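Local coordinates for protein transcriptional regulator (Mesorhizobium loti, PDB 3BHQ) that probably binds cis-regulatory DNA as a TetR-family transcription factor, through a helix-turn-helix head carried on an all-helical C-terminal domain, at residues R12-I17 with K51-K56; K28-T33 with T58-V63; K147-N150 with I154-G157; G133-L138 with D158-A163. All coordinates share one frame; numbering follows the deposited sequence. Where two conformers were deposited one is given.

Contact 1: residues R12-I17 with K51-K56; sequences RKDREI and KHFTDK
Asp14 OD1 takes a hydrogen bond from His52 ND1 at 2.7 Å, almost straight at 175° on the hydrogen. The carboxylate offers its syn lone pair, on the side of the other oxygen, and the oxygen lies in the plane of the imidazole at its edge. The two flat groups are nonetheless turned nearly perpendicular, 89° apart. With CG anti to the carbonyl carbon (chi1 -72°), the acid swings off helix 9-28 to reach the last turn of helix 46-53. The Phe53 ring packs beside this bond: its CE2 corner meets Ile17 CG2 at 3.7 Å, while Asp14 CB comes to 4.0 Å from Phe53 CZ. Ile17 also packs on Thr48 and Val49, and Phe53 reaches on to Ile18 and Leu59, so the apolar half continues into the core of the head. Helix 46-53 closes the predicted helix-turn-helix, where TetR relatives carry their recognition helix; this contact ties its C-terminal end to the first helix. Because His52 gives its ND1 hydrogen to a carboxylate, Asp14 probably fixes the ring's rotation and keeps a proton on ND1, and would be expected to stabilise the protonated ring.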
loop_
_atom_site.group_PDB
_atom_site.type_symbol
_atom_site.label_atom_id
_atom_site.label_comp_id
_atom_site.label_asym_id
_atom_site.label_seq_id
_atom_site.Cartn_x
_atom_site.Cartn_y
_atom_site.Cartn_z
ATOM N N ARG A 12 -15.141 28.337 -10.857
ATOM C CA ARG A 12 -14.945 28.566 -9.417
ATOM C C ARG A 12 -15.975 27.804 -8.575
ATOM O O ARG A 12 -15.604 27.149 -7.597
ATOM C CB ARG A 12 -14.969 30.061 -9.080
ATOM C CG ARG A 12 -15.029 30.411 -7.561
ATOM C CD ARG A 12 -14.565 31.846 -7.238
ATOM N NE ARG A 12 -14.850 32.817 -8.307
ATOM C CZ ARG A 12 -15.961 33.553 -8.467
ATOM N NH1 ARG A 12 -16.995 33.481 -7.618
ATOM N NH2 ARG A 12 -16.042 34.385 -9.512
ATOM N N LYS A 13 -17.252 27.894 -8.955
ATOM C CA LYS A 13 -18.290 27.142 -8.252
ATOM C C LYS A 13 -18.019 25.650 -8.279
ATOM O O LYS A 13 -18.163 24.994 -7.263
ATOM C CB LYS A 13 -19.720 27.456 -8.755
ATOM C CG LYS A 13 -20.456 28.455 -7.891
ATOM C CD LYS A 13 -20.857 27.787 -6.555
ATOM C CE LYS A 13 -20.986 28.782 -5.408
ATOM N NZ LYS A 13 -20.623 28.093 -4.134
ATOM N N ASP A 14 -17.615 25.111 -9.422
ATOM C CA ASP A 14 -17.284 23.677 -9.510
ATOM C C ASP A 14 -16.107 23.270 -8.604
ATOM O O ASP A 14 -16.156 22.244 -7.956
ATOM C CB ASP A 14 -17.049 23.219 -10.956
ATOM C CG ASP A 14 -18.346 23.148 -11.779
ATOM O OD1 ASP A 14 -19.475 23.338 -11.260
ATOM O OD2 ASP A 14 -18.224 22.881 -12.984
ATOM N N ARG A 15 -15.078 24.105 -8.555
ATOM C CA ARG A 15 -13.965 23.906 -7.623
ATOM C C ARG A 15 -14.458 23.910 -6.168
ATOM O O ARG A 15 -14.045 23.057 -5.375
ATOM C CB ARG A 15 -12.892 24.988 -7.816
ATOM C CG ARG A 15 -11.703 24.886 -6.829
ATOM C CD ARG A 15 -10.571 25.873 -7.133
ATOM N NE ARG A 15 -11.022 27.255 -7.284
ATOM C CZ ARG A 15 -11.409 28.058 -6.286
ATOM N NH1 ARG A 15 -11.398 27.673 -5.001
ATOM N NH2 ARG A 15 -11.804 29.293 -6.588
ATOM N N GLU A 16 -15.328 24.870 -5.829
ATOM C CA GLU A 16 -15.897 24.949 -4.470
ATOM C C GLU A 16 -16.715 23.713 -4.111
ATOM O O GLU A 16 -16.644 23.210 -2.988
ATOM C CB GLU A 16 -16.722 26.224 -4.294
ATOM C CG GLU A 16 -15.860 27.494 -4.287
ATOM C CD GLU A 16 -16.623 28.798 -4.382
ATOM O OE1 GLU A 16 -17.850 28.811 -4.596
ATOM O OE2 GLU A 16 -15.952 29.843 -4.263
ATOM N N ILE A 17 -17.499 23.226 -5.080
ATOM C CA ILE A 17 -18.288 22.026 -4.886
ATOM C C ILE A 17 -17.370 20.798 -4.646
ATOM O O ILE A 17 -17.630 20.007 -3.746
ATOM C CB ILE A 17 -19.263 21.776 -6.076
ATOM C CG1 ILE A 17 -20.302 22.889 -6.132
ATOM C CG2 ILE A 17 -19.933 20.414 -5.958
ATOM C CD1 ILE A 17 -21.067 22.955 -7.476
ATOM N N LYS A 51 -26.901 19.390 -11.859
ATOM C CA LYS A 51 -26.662 19.732 -13.264
ATOM C C LYS A 51 -25.207 19.465 -13.670
ATOM O O LYS A 51 -24.920 18.977 -14.784
ATOM C CB LYS A 51 -27.065 21.189 -13.557
ATOM C CG LYS A 51 -28.578 21.396 -13.607
ATOM C CD LYS A 51 -29.018 22.847 -13.372
ATOM C CE LYS A 51 -28.607 23.811 -14.468
ATOM N NZ LYS A 51 -29.201 25.161 -14.232
ATOM N N HIS A 52 -24.290 19.794 -12.763
ATOM C CA HIS A 52 -22.848 19.717 -13.058
ATOM C C HIS A 52 -22.180 18.414 -12.691
ATOM O O HIS A 52 -21.150 18.061 -13.297
ATOM C CB HIS A 52 -22.117 20.879 -12.377
ATOM C CG HIS A 52 -22.477 22.215 -12.925
ATOM N ND1 HIS A 52 -21.720 23.344 -12.681
ATOM C CD2 HIS A 52 -23.467 22.598 -13.776
ATOM C CE1 HIS A 52 -22.266 24.376 -13.314
ATOM N NE2 HIS A 52 -23.328 23.952 -13.981
ATOM N N PHE A 53 -22.736 17.654 -11.748
ATOM C CA PHE A 53 -22.129 16.424 -11.284
ATOM C C PHE A 53 -23.008 15.179 -11.286
ATOM O O PHE A 53 -22.491 14.111 -10.932
ATOM C CB PHE A 53 -21.495 16.645 -9.908
ATOM C CG PHE A 53 -20.378 17.657 -9.938
ATOM C CD1 PHE A 53 -19.143 17.293 -10.454
ATOM C CD2 PHE A 53 -20.564 18.957 -9.533
ATOM C CE1 PHE A 53 -18.088 18.218 -10.535
ATOM C CE2 PHE A 53 -19.515 19.905 -9.621
ATOM C CZ PHE A 53 -18.275 19.520 -10.108
ATOM N N THR A 54 -24.291 15.316 -11.648
ATOM C CA THR A 54 -25.248 14.203 -11.847
ATOM C C THR A 54 -25.653 13.406 -10.607
ATOM O O THR A 54 -26.858 13.263 -10.340
ATOM C CB THR A 54 -24.754 13.244 -12.961
ATOM O OG1 THR A 54 -24.868 13.954 -14.191
ATOM C CG2 THR A 54 -25.627 11.937 -13.069
ATOM N N ASP A 55 -24.680 12.818 -9.942
ATOM C CA ASP A 55 -24.956 12.011 -8.762
ATOM C C ASP A 55 -23.749 11.927 -7.864
ATOM O O ASP A 55 -22.667 12.380 -8.226
ATOM C CB ASP A 55 -25.554 10.633 -9.151
ATOM C CG ASP A 55 -24.646 9.778 -10.003
ATOM O OD1 ASP A 55 -23.393 9.910 -9.967
ATOM O OD2 ASP A 55 -25.221 8.899 -10.698
ATOM N N LYS A 56 -23.949 11.352 -6.676
ATOM C CA LYS A 56 -22.928 11.287 -5.667
ATOM C C LYS A 56 -21.730 10.439 -6.129
ATOM O O LYS A 56 -20.568 10.774 -5.837
ATOM C CB LYS A 56 -23.544 10.775 -4.362
ATOM C CG LYS A 56 -22.726 11.043 -3.142
ATOM C CD LYS A 56 -23.483 10.748 -1.839
ATOM C CE LYS A 56 -23.830 9.284 -1.670
ATOM N NZ LYS A 56 -24.549 9.031 -0.386
#

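Contact 2: residues K28-T33 with T58-V63; sequences KGYDGT and TLFGEV. With EDO (1,2-ethanediol), chain E; EDO (1,2-ethanediol), chain H.
Both aromatic side chains leave the backbone with CG anti to N, Tyr30 at chi1 -177° and Phe60 at -157°, and this brings the two rings together between the loop after helix 9-28 and the start of helix 56-83. They meet rim to rim, neither lying over the other's face, with the planes only 15° apart and the centroids 5.8 Å apart. The closest atoms are Tyr30 CD1 and Phe60 CD2, at 3.5 Å. Phe60 stacks instead with Phe25, and Lys56 makes a cation-pi contact with the Tyr30 ring, while Met122 touches both rings of the pair. Tyr30 OH is hydrogen-bonded, at 2.6 Å, to O2 of an ethanediol, probably a crystallisation additive, that oxygen lying in the ring plane at the edge. An alanine in place of Tyr30 is likely to leave the rim of Phe60 without its neighbour and Lys56 without its cation-pi partner, opening a gap between loop and helix. Tyr30 begins a type I turn that runs to Thr33. The arrangement belongs to the DNA-binding head of TetR proteins, where the turn before the helix-turn-helix packs against the helix leading to the C-terminal domain.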
loop_
_atom_site.group_PDB
_atom_site.type_symbol
_atom_site.label_atom_id
_atom_site.label_comp_id
_atom_site.label_asym_id
_atom_site.label_seq_id
_atom_site.Cartn_x
_atom_site.Cartn_y
_atom_site.Cartn_z
ATOM N N LYS A 28 -17.455 11.894 6.492
ATOM C CA LYS A 28 -18.645 11.071 6.693
ATOM C C LYS A 28 -18.665 9.757 5.946
ATOM O O LYS A 28 -19.531 8.921 6.234
ATOM C CB LYS A 28 -19.863 11.873 6.220
ATOM C CG LYS A 28 -20.012 13.273 6.813
ATOM C CD LYS A 28 -20.299 13.225 8.282
ATOM C CE LYS A 28 -20.636 14.624 8.823
ATOM N NZ LYS A 28 -19.457 15.567 8.749
ATOM N N GLY A 29 -17.778 9.602 4.959
ATOM C CA GLY A 29 -17.831 8.465 4.046
ATOM C C GLY A 29 -18.910 8.719 3.009
ATOM O O GLY A 29 -19.748 9.629 3.133
ATOM N N TYR A 30 -18.902 7.902 1.969
ATOM C CA TYR A 30 -19.871 8.019 0.885
ATOM C C TYR A 30 -21.325 7.938 1.352
ATOM O O TYR A 30 -22.130 8.814 1.018
ATOM C CB TYR A 30 -19.565 6.934 -0.138
ATOM C CG TYR A 30 -20.403 6.945 -1.355
ATOM C CD1 TYR A 30 -20.143 7.868 -2.376
ATOM C CD2 TYR A 30 -21.444 6.032 -1.524
ATOM C CE1 TYR A 30 -20.902 7.889 -3.523
ATOM C CE2 TYR A 30 -22.210 6.029 -2.684
ATOM C CZ TYR A 30 -21.923 6.982 -3.686
ATOM O OH TYR A 30 -22.647 6.996 -4.836
ATOM N N ASP A 31 -21.646 6.941 2.183
ATOM C CA ASP A 31 -23.027 6.763 2.663
ATOM C C ASP A 31 -23.464 7.786 3.678
ATOM O O ASP A 31 -24.656 7.946 3.869
ATOM C CB ASP A 31 -23.254 5.376 3.294
ATOM C CG ASP A 31 -23.258 4.265 2.290
ATOM O OD1 ASP A 31 -23.632 4.511 1.119
ATOM O OD2 ASP A 31 -22.930 3.123 2.696
ATOM N N GLY A 32 -22.518 8.467 4.313
ATOM C CA GLY A 32 -22.820 9.446 5.358
ATOM C C GLY A 32 -23.090 10.858 4.882
ATOM O O GLY A 32 -23.383 11.723 5.707
ATOM N N THR A 33 -22.950 11.104 3.580
ATOM C CA THR A 33 -23.210 12.437 3.016
ATOM C C THR A 33 -24.145 12.327 1.830
ATOM O O THR A 33 -24.600 11.239 1.469
ATOM C CB THR A 33 -21.890 13.209 2.700
ATOM O OG1 THR A 33 -22.189 14.590 2.408
ATOM C CG2 THR A 33 -21.130 12.594 1.537
ATOM N N THR A 58 -20.636 9.991 -9.324
ATOM C CA THR A 58 -19.932 10.833 -10.293
ATOM C C THR A 58 -19.096 11.900 -9.606
ATOM O O THR A 58 -17.916 12.107 -9.951
ATOM C CB THR A 58 -20.926 11.418 -11.318
ATOM O OG1 THR A 58 -21.650 10.354 -11.958
ATOM C CG2 THR A 58 -20.197 12.274 -12.375
ATOM N N LEU A 59 -19.685 12.560 -8.605
ATOM C CA LEU A 59 -18.985 13.586 -7.861
ATOM C C LEU A 59 -17.755 13.009 -7.121
ATOM O O LEU A 59 -16.701 13.631 -7.115
ATOM C CB LEU A 59 -19.955 14.265 -6.893
ATOM C CG LEU A 59 -19.413 15.395 -6.005
ATOM C CD1 LEU A 59 -18.550 16.433 -6.728
ATOM C CD2 LEU A 59 -20.553 16.123 -5.244
ATOM N N PHE A 60 -17.887 11.809 -6.559
ATOM C CA PHE A 60 -16.751 11.140 -5.875
ATOM C C PHE A 60 -15.607 10.909 -6.896
ATOM O O PHE A 60 -14.426 11.096 -6.590
ATOM C CB PHE A 60 -17.209 9.819 -5.248
ATOM C CG PHE A 60 -16.363 9.290 -4.090
ATOM C CD1 PHE A 60 -15.121 9.827 -3.722
ATOM C CD2 PHE A 60 -16.820 8.164 -3.397
ATOM C CE1 PHE A 60 -14.408 9.282 -2.639
ATOM C CE2 PHE A 60 -16.088 7.614 -2.330
ATOM C CZ PHE A 60 -14.916 8.180 -1.958
ATOM N N GLY A 61 -15.962 10.536 -8.127
ATOM C CA GLY A 61 -14.965 10.366 -9.164
ATOM C C GLY A 61 -14.209 11.653 -9.468
ATOM O O GLY A 61 -12.984 11.646 -9.623
ATOM N N GLU A 62 -14.928 12.773 -9.539
ATOM C CA GLU A 62 -14.285 14.086 -9.720
ATOM C C GLU A 62 -13.384 14.497 -8.539
ATOM O O GLU A 62 -12.383 15.183 -8.744
ATOM C CB GLU A 62 -15.338 15.160 -10.024
ATOM C CG GLU A 62 -15.932 14.968 -11.386
ATOM C CD GLU A 62 -14.949 15.324 -12.509
ATOM O OE1 GLU A 62 -14.279 16.385 -12.466
ATOM O OE2 GLU A 62 -14.883 14.573 -13.450
ATOM N N VAL A 63 -13.791 14.148 -7.307
ATOM C CA VAL A 63 -12.967 14.387 -6.105
ATOM C C VAL A 63 -11.633 13.652 -6.272
ATOM O O VAL A 63 -10.557 14.234 -6.051
ATOM C CB VAL A 63 -13.694 13.923 -4.835
ATOM C CG1 VAL A 63 -12.735 13.728 -3.639
ATOM C CG2 VAL A 63 -14.812 14.925 -4.505
HETATM C C1 EDO E . -17.357 17.705 6.682
HETATM O O1 EDO E . -16.677 18.917 7.031
HETATM C C2 EDO E . -18.630 18.003 5.904
HETATM O O2 EDO E . -19.660 17.051 6.176
HETATM C C1 EDO H . -22.516 3.153 -5.694
HETATM O O1 EDO H . -22.982 2.118 -4.823
HETATM C C2 EDO H . -23.703 3.975 -6.185
HETATM O O2 EDO H . -24.147 4.861 -5.144
#

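Contact 3: residues K147-N150 with I154-G157; sequences KLTN and IQTG
The end of helix 123-150 and the loop that leads to helix 159-181 fold back on each other here, in the AefR-like C-terminal domain, and a threonine pair holds the return. Thr149 OG1 is the atom on which the polar contacts converge. It receives the hydroxyl of Thr156, OG1 to OG1 at 2.9 Å, and also the backbone amide of the same residue, Thr156 N to Thr149 OG1 at 3.0 Å with 163° at the hydrogen. Thr149 OG1 is in turn hydrogen-bonded to Phe145 O one turn back, which leaves this hydroxyl with three partners. The double grip from one residue depends on the Thr156 rotamer: OG1 sits between backbone N and carbonyl carbon (chi1 61°), on the same side as its own amide. Close by, Thr149 CA points a C-H at Ile154 O, 3.5 Å away.

The amide end of Gln155, bent at chi2, folds over the Thr149 methyl, with Gln155 OE1 3.7 Å from Thr149 CG2. On the buried flank Ile154 crosses Leu148 obliquely, its CG1 3.7 Å from Leu148 CB, and its CD1 continues toward the Leu148 CD1 methyl. Met88 of helix 88-103 touches both Leu148 and Ile154, and the backbone of Gln155 bonds to that of Tyr206 near the C-terminus. With apolar packing inside and a hydroxyl grip beside it, this is the connection between two successive helices of the all-helical TetR C-terminal domain, pinned back onto the end of the first.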
loop_
_atom_site.group_PDB
_atom_site.type_symbol
_atom_site.label_atom_id
_atom_site.label_comp_id
_atom_site.label_asym_id
_atom_site.label_seq_id
_atom_site.Cartn_x
_atom_site.Cartn_y
_atom_site.Cartn_z
ATOM N N LYS A 147 16.274 12.539 -17.901
ATOM C CA LYS A 147 17.036 13.771 -18.159
ATOM C C LYS A 147 18.316 13.806 -17.324
ATOM O O LYS A 147 19.379 14.148 -17.836
ATOM C CB LYS A 147 16.173 15.014 -17.939
ATOM C CG LYS A 147 15.021 15.108 -18.940
ATOM C CD LYS A 147 14.033 16.221 -18.606
ATOM C CE LYS A 147 12.746 16.065 -19.418
ATOM N NZ LYS A 147 11.691 17.023 -18.995
ATOM N N LEU A 148 18.233 13.404 -16.053
ATOM C CA LEU A 148 19.429 13.323 -15.199
ATOM C C LEU A 148 20.422 12.272 -15.714
ATOM O O LEU A 148 21.628 12.462 -15.591
ATOM C CB LEU A 148 19.065 13.035 -13.732
ATOM C CG LEU A 148 18.345 14.167 -12.997
ATOM C CD1 LEU A 148 17.791 13.665 -11.687
ATOM C CD2 LEU A 148 19.282 15.374 -12.787
ATOM N N THR A 149 19.905 11.157 -16.234
ATOM C CA THR A 149 20.744 10.098 -16.822
ATOM C C THR A 149 21.432 10.613 -18.093
ATOM O O THR A 149 22.645 10.428 -18.248
ATOM C CB THR A 149 19.969 8.797 -17.083
ATOM O OG1 THR A 149 19.517 8.266 -15.828
ATOM C CG2 THR A 149 20.865 7.722 -17.772
ATOM N N ASN A 150 20.670 11.293 -18.953
ATOM C CA ASN A 150 21.240 11.905 -20.194
ATOM C C ASN A 150 22.366 12.913 -19.899
ATOM O O ASN A 150 23.317 13.040 -20.679
ATOM C CB ASN A 150 20.143 12.571 -21.037
ATOM C CG ASN A 150 19.133 11.576 -21.595
ATOM O OD1 ASN A 150 19.355 10.363 -21.581
ATOM N ND2 ASN A 150 18.000 12.091 -22.070
ATOM N N ILE A 154 23.112 10.710 -12.840
ATOM C CA ILE A 154 22.736 9.407 -12.262
ATOM C C ILE A 154 22.753 8.408 -13.428
ATOM O O ILE A 154 23.008 8.811 -14.557
ATOM C CB ILE A 154 21.327 9.412 -11.554
ATOM C CG1 ILE A 154 20.161 9.687 -12.536
ATOM C CG2 ILE A 154 21.323 10.437 -10.407
ATOM C CD1 ILE A 154 18.742 9.650 -11.892
ATOM N N GLN A 155 22.462 7.133 -13.154
ATOM C CA GLN A 155 22.345 6.101 -14.210
ATOM C C GLN A 155 21.121 5.207 -13.990
ATOM O O GLN A 155 21.211 4.203 -13.267
ATOM C CB GLN A 155 23.621 5.238 -14.331
ATOM C CG GLN A 155 23.556 4.177 -15.473
ATOM C CD GLN A 155 23.253 4.787 -16.848
ATOM O OE1 GLN A 155 23.934 5.730 -17.277
ATOM N NE2 GLN A 155 22.234 4.255 -17.540
ATOM N N THR A 156 19.990 5.604 -14.579
ATOM C CA THR A 156 18.751 4.849 -14.506
ATOM C C THR A 156 18.372 4.395 -15.912
ATOM O O THR A 156 17.818 5.178 -16.702
ATOM C CB THR A 156 17.606 5.665 -13.854
ATOM O OG1 THR A 156 17.330 6.832 -14.639
ATOM C CG2 THR A 156 17.963 6.059 -12.425
ATOM N N GLY A 157 18.706 3.135 -16.218
ATOM C CA GLY A 157 18.382 2.507 -17.503
ATOM C C GLY A 157 16.891 2.385 -17.772
ATOM O O GLY A 157 16.457 2.601 -18.907
#

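Contact 4: residues G133-L138 with D158-A163; sequences GFERML and DPYLAA
Helix 133-138 and helix 159-163 pass each other at 115° between their N-to-C directions, their axes 10.4 Å apart at closest approach, with the CA atoms of Leu138 and Ala163 nearest each other. They are pieces of two successive helices of the TetR-type C-terminal domain; the first contains a wider pi-type turn at 133-135. At the start of the second, Asp158 is the N-cap, its OD1 accepting from Leu161 N at 3.2 Å from well above the carboxylate plane.

Tyr160 makes most of the contact. With CG anti to its own N (chi1 -170°), the ring reaches across to helix 133-138, where CE2 meets Leu138 CB at 3.4 Å and the leucine crosses the tyrosine at about a right angle. Deeper in, Leu138 CD2 lies 4.0 Å from the Ala163 methyl, whose small size suits the near approach of the backbones. Ile173 of the second subunit packs on both Leu138 and Tyr160, so the pair also lines the dimer interface. A serine in place of Tyr160 would probably leave Leu138 CB without the ring it touches and open a gap between the helices next to that interface.

The phenol oxygen rests on the aliphatic part of Glu135, 3.4 Å from CG. A water in the plane of the ring lies 2.7 Å from Tyr160 OH and gives a weak, long bond to Glu135 OE2.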
loop_
_atom_site.group_PDB
_atom_site.type_symbol
_atom_site.label_atom_id
_atom_site.label_comp_id
_atom_site.label_asym_id
_atom_site.label_seq_id
_atom_site.Cartn_x
_atom_site.Cartn_y
_atom_site.Cartn_z
ATOM N N GLY A 133 -3.119 9.430 -10.446
ATOM C CA GLY A 133 -2.382 9.731 -9.251
ATOM C C GLY A 133 -1.060 9.010 -9.223
ATOM O O GLY A 133 -0.041 9.603 -9.506
ATOM N N PHE A 134 -1.119 7.708 -8.950
ATOM C CA PHE A 134 0.067 6.877 -8.765
ATOM C C PHE A 134 0.980 6.792 -10.005
ATOM O O PHE A 134 2.185 7.114 -9.929
ATOM C CB PHE A 134 -0.395 5.466 -8.356
ATOM C CG PHE A 134 0.723 4.483 -8.074
ATOM C CD1 PHE A 134 1.131 4.252 -6.758
ATOM C CD2 PHE A 134 1.285 3.745 -9.086
ATOM C CE1 PHE A 134 2.135 3.315 -6.508
ATOM C CE2 PHE A 134 2.298 2.816 -8.811
ATOM C CZ PHE A 134 2.691 2.617 -7.523
ATOM N N GLU A 135 0.418 6.371 -11.139
ATOM C CA GLU A 135 1.222 6.211 -12.368
ATOM C C GLU A 135 1.799 7.535 -12.847
ATOM O O GLU A 135 2.956 7.588 -13.255
ATOM C CB GLU A 135 0.462 5.509 -13.474
ATOM C CG GLU A 135 0.246 4.065 -13.205
ATOM C CD GLU A 135 -0.292 3.330 -14.397
ATOM O OE1 GLU A 135 -1.288 3.778 -14.972
ATOM O OE2 GLU A 135 0.287 2.275 -14.749
ATOM N N ARG A 136 0.998 8.601 -12.748
ATOM C CA ARG A 136 1.451 9.921 -13.170
ATOM C C ARG A 136 2.646 10.428 -12.360
ATOM O O ARG A 136 3.576 10.974 -12.960
ATOM C CB ARG A 136 0.302 10.915 -13.145
ATOM C CG ARG A 136 0.658 12.211 -13.814
ATOM C CD ARG A 136 -0.444 13.253 -13.715
ATOM N NE ARG A 136 0.136 14.612 -13.759
ATOM C CZ ARG A 136 -0.553 15.748 -13.603
ATOM N NH1 ARG A 136 -1.862 15.719 -13.378
ATOM N NH2 ARG A 136 0.097 16.920 -13.643
HETATM N N MSE A 137 2.690 10.173 -11.047
HETATM C CA MSE A 137 3.814 10.664 -10.238
HETATM C C MSE A 137 5.087 9.830 -10.504
HETATM O O MSE A 137 6.192 10.377 -10.498
HETATM C CB MSE A 137 3.429 10.880 -8.764
HETATM C CG MSE A 137 3.412 9.740 -7.802
HETATM SE SE MSE A 137 2.580 10.415 -6.112
HETATM C CE MSE A 137 0.741 9.980 -6.434
ATOM N N LEU A 138 4.931 8.530 -10.773
ATOM C CA LEU A 138 6.100 7.704 -11.163
ATOM C C LEU A 138 6.586 8.153 -12.546
ATOM O O LEU A 138 7.803 8.269 -12.760
ATOM C CB LEU A 138 5.770 6.210 -11.184
ATOM C CG LEU A 138 5.640 5.553 -9.804
ATOM C CD1 LEU A 138 5.453 4.050 -10.016
ATOM C CD2 LEU A 138 6.834 5.820 -8.885
ATOM N N ASP A 158 16.127 2.016 -16.735
ATOM C CA ASP A 158 14.669 1.908 -16.753
ATOM C C ASP A 158 14.264 2.969 -15.711
ATOM O O ASP A 158 14.180 2.650 -14.521
ATOM C CB ASP A 158 14.234 0.490 -16.357
ATOM C CG ASP A 158 12.732 0.252 -16.461
ATOM O OD1 ASP A 158 11.905 1.203 -16.479
ATOM O OD2 ASP A 158 12.366 -0.950 -16.448
ATOM N N PRO A 159 14.117 4.235 -16.147
ATOM C CA PRO A 159 13.754 5.301 -15.207
ATOM C C PRO A 159 12.433 5.129 -14.458
ATOM O O PRO A 159 12.364 5.580 -13.304
ATOM C CB PRO A 159 13.795 6.572 -16.072
ATOM C CG PRO A 159 13.809 6.127 -17.452
ATOM C CD PRO A 159 14.381 4.779 -17.496
ATOM N N TYR A 160 11.408 4.507 -15.066
ATOM C CA TYR A 160 10.117 4.243 -14.380
ATOM C C TYR A 160 10.352 3.206 -13.254
ATOM O O TYR A 160 9.834 3.371 -12.135
ATOM C CB TYR A 160 9.006 3.751 -15.343
ATOM C CG TYR A 160 7.592 3.692 -14.764
ATOM C CD1 TYR A 160 7.054 2.515 -14.198
ATOM C CD2 TYR A 160 6.756 4.816 -14.810
ATOM C CE1 TYR A 160 5.719 2.488 -13.676
ATOM C CE2 TYR A 160 5.461 4.790 -14.306
ATOM C CZ TYR A 160 4.937 3.632 -13.751
ATOM O OH TYR A 160 3.656 3.671 -13.251
ATOM N N LEU A 161 11.120 2.155 -13.554
ATOM C CA LEU A 161 11.440 1.135 -12.525
ATOM C C LEU A 161 12.221 1.772 -11.379
ATOM O O LEU A 161 11.866 1.563 -10.204
ATOM C CB LEU A 161 12.225 -0.030 -13.119
ATOM C CG LEU A 161 12.591 -1.189 -12.164
ATOM C CD1 LEU A 161 11.375 -1.851 -11.628
ATOM C CD2 LEU A 161 13.465 -2.204 -12.873
ATOM N N ALA A 162 13.203 2.584 -11.737
ATOM C CA ALA A 162 14.061 3.313 -10.760
ATOM C C ALA A 162 13.195 4.232 -9.909
ATOM O O ALA A 162 13.363 4.288 -8.699
ATOM C CB ALA A 162 15.120 4.080 -11.447
ATOM N N ALA A 163 12.231 4.909 -10.529
ATOM C CA ALA A 163 11.296 5.742 -9.774
ATOM C C ALA A 163 10.512 4.898 -8.778
ATOM O O ALA A 163 10.427 5.273 -7.597
ATOM C CB ALA A 163 10.346 6.535 -10.735
HETATM O O HOH W 1 2.621 1.244 -12.652
#

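How the contacts relate
Contacts 1 and 2 belong to the DNA-binding head, contacts 3 and 4 to the C-terminal domain on the other side of the chain's centre. The first two touch through Lys56, whose NZ probably hydrogen-bonds to Tyr30 O and Thr33 O, and their segments alternate along the chain. Contact 3 is nested inside the loop that contact 4 closes; both use helix 123-150, and Thr156 packs on Ala162. Contact 3 is mostly buried, the others partly. An acid and a histidine join in contact 1, neutral hydroxyls in contact 3, while contacts 2 and 4 rely on aromatic and apolar packing. Contact 4 alone is reached by the second subunit.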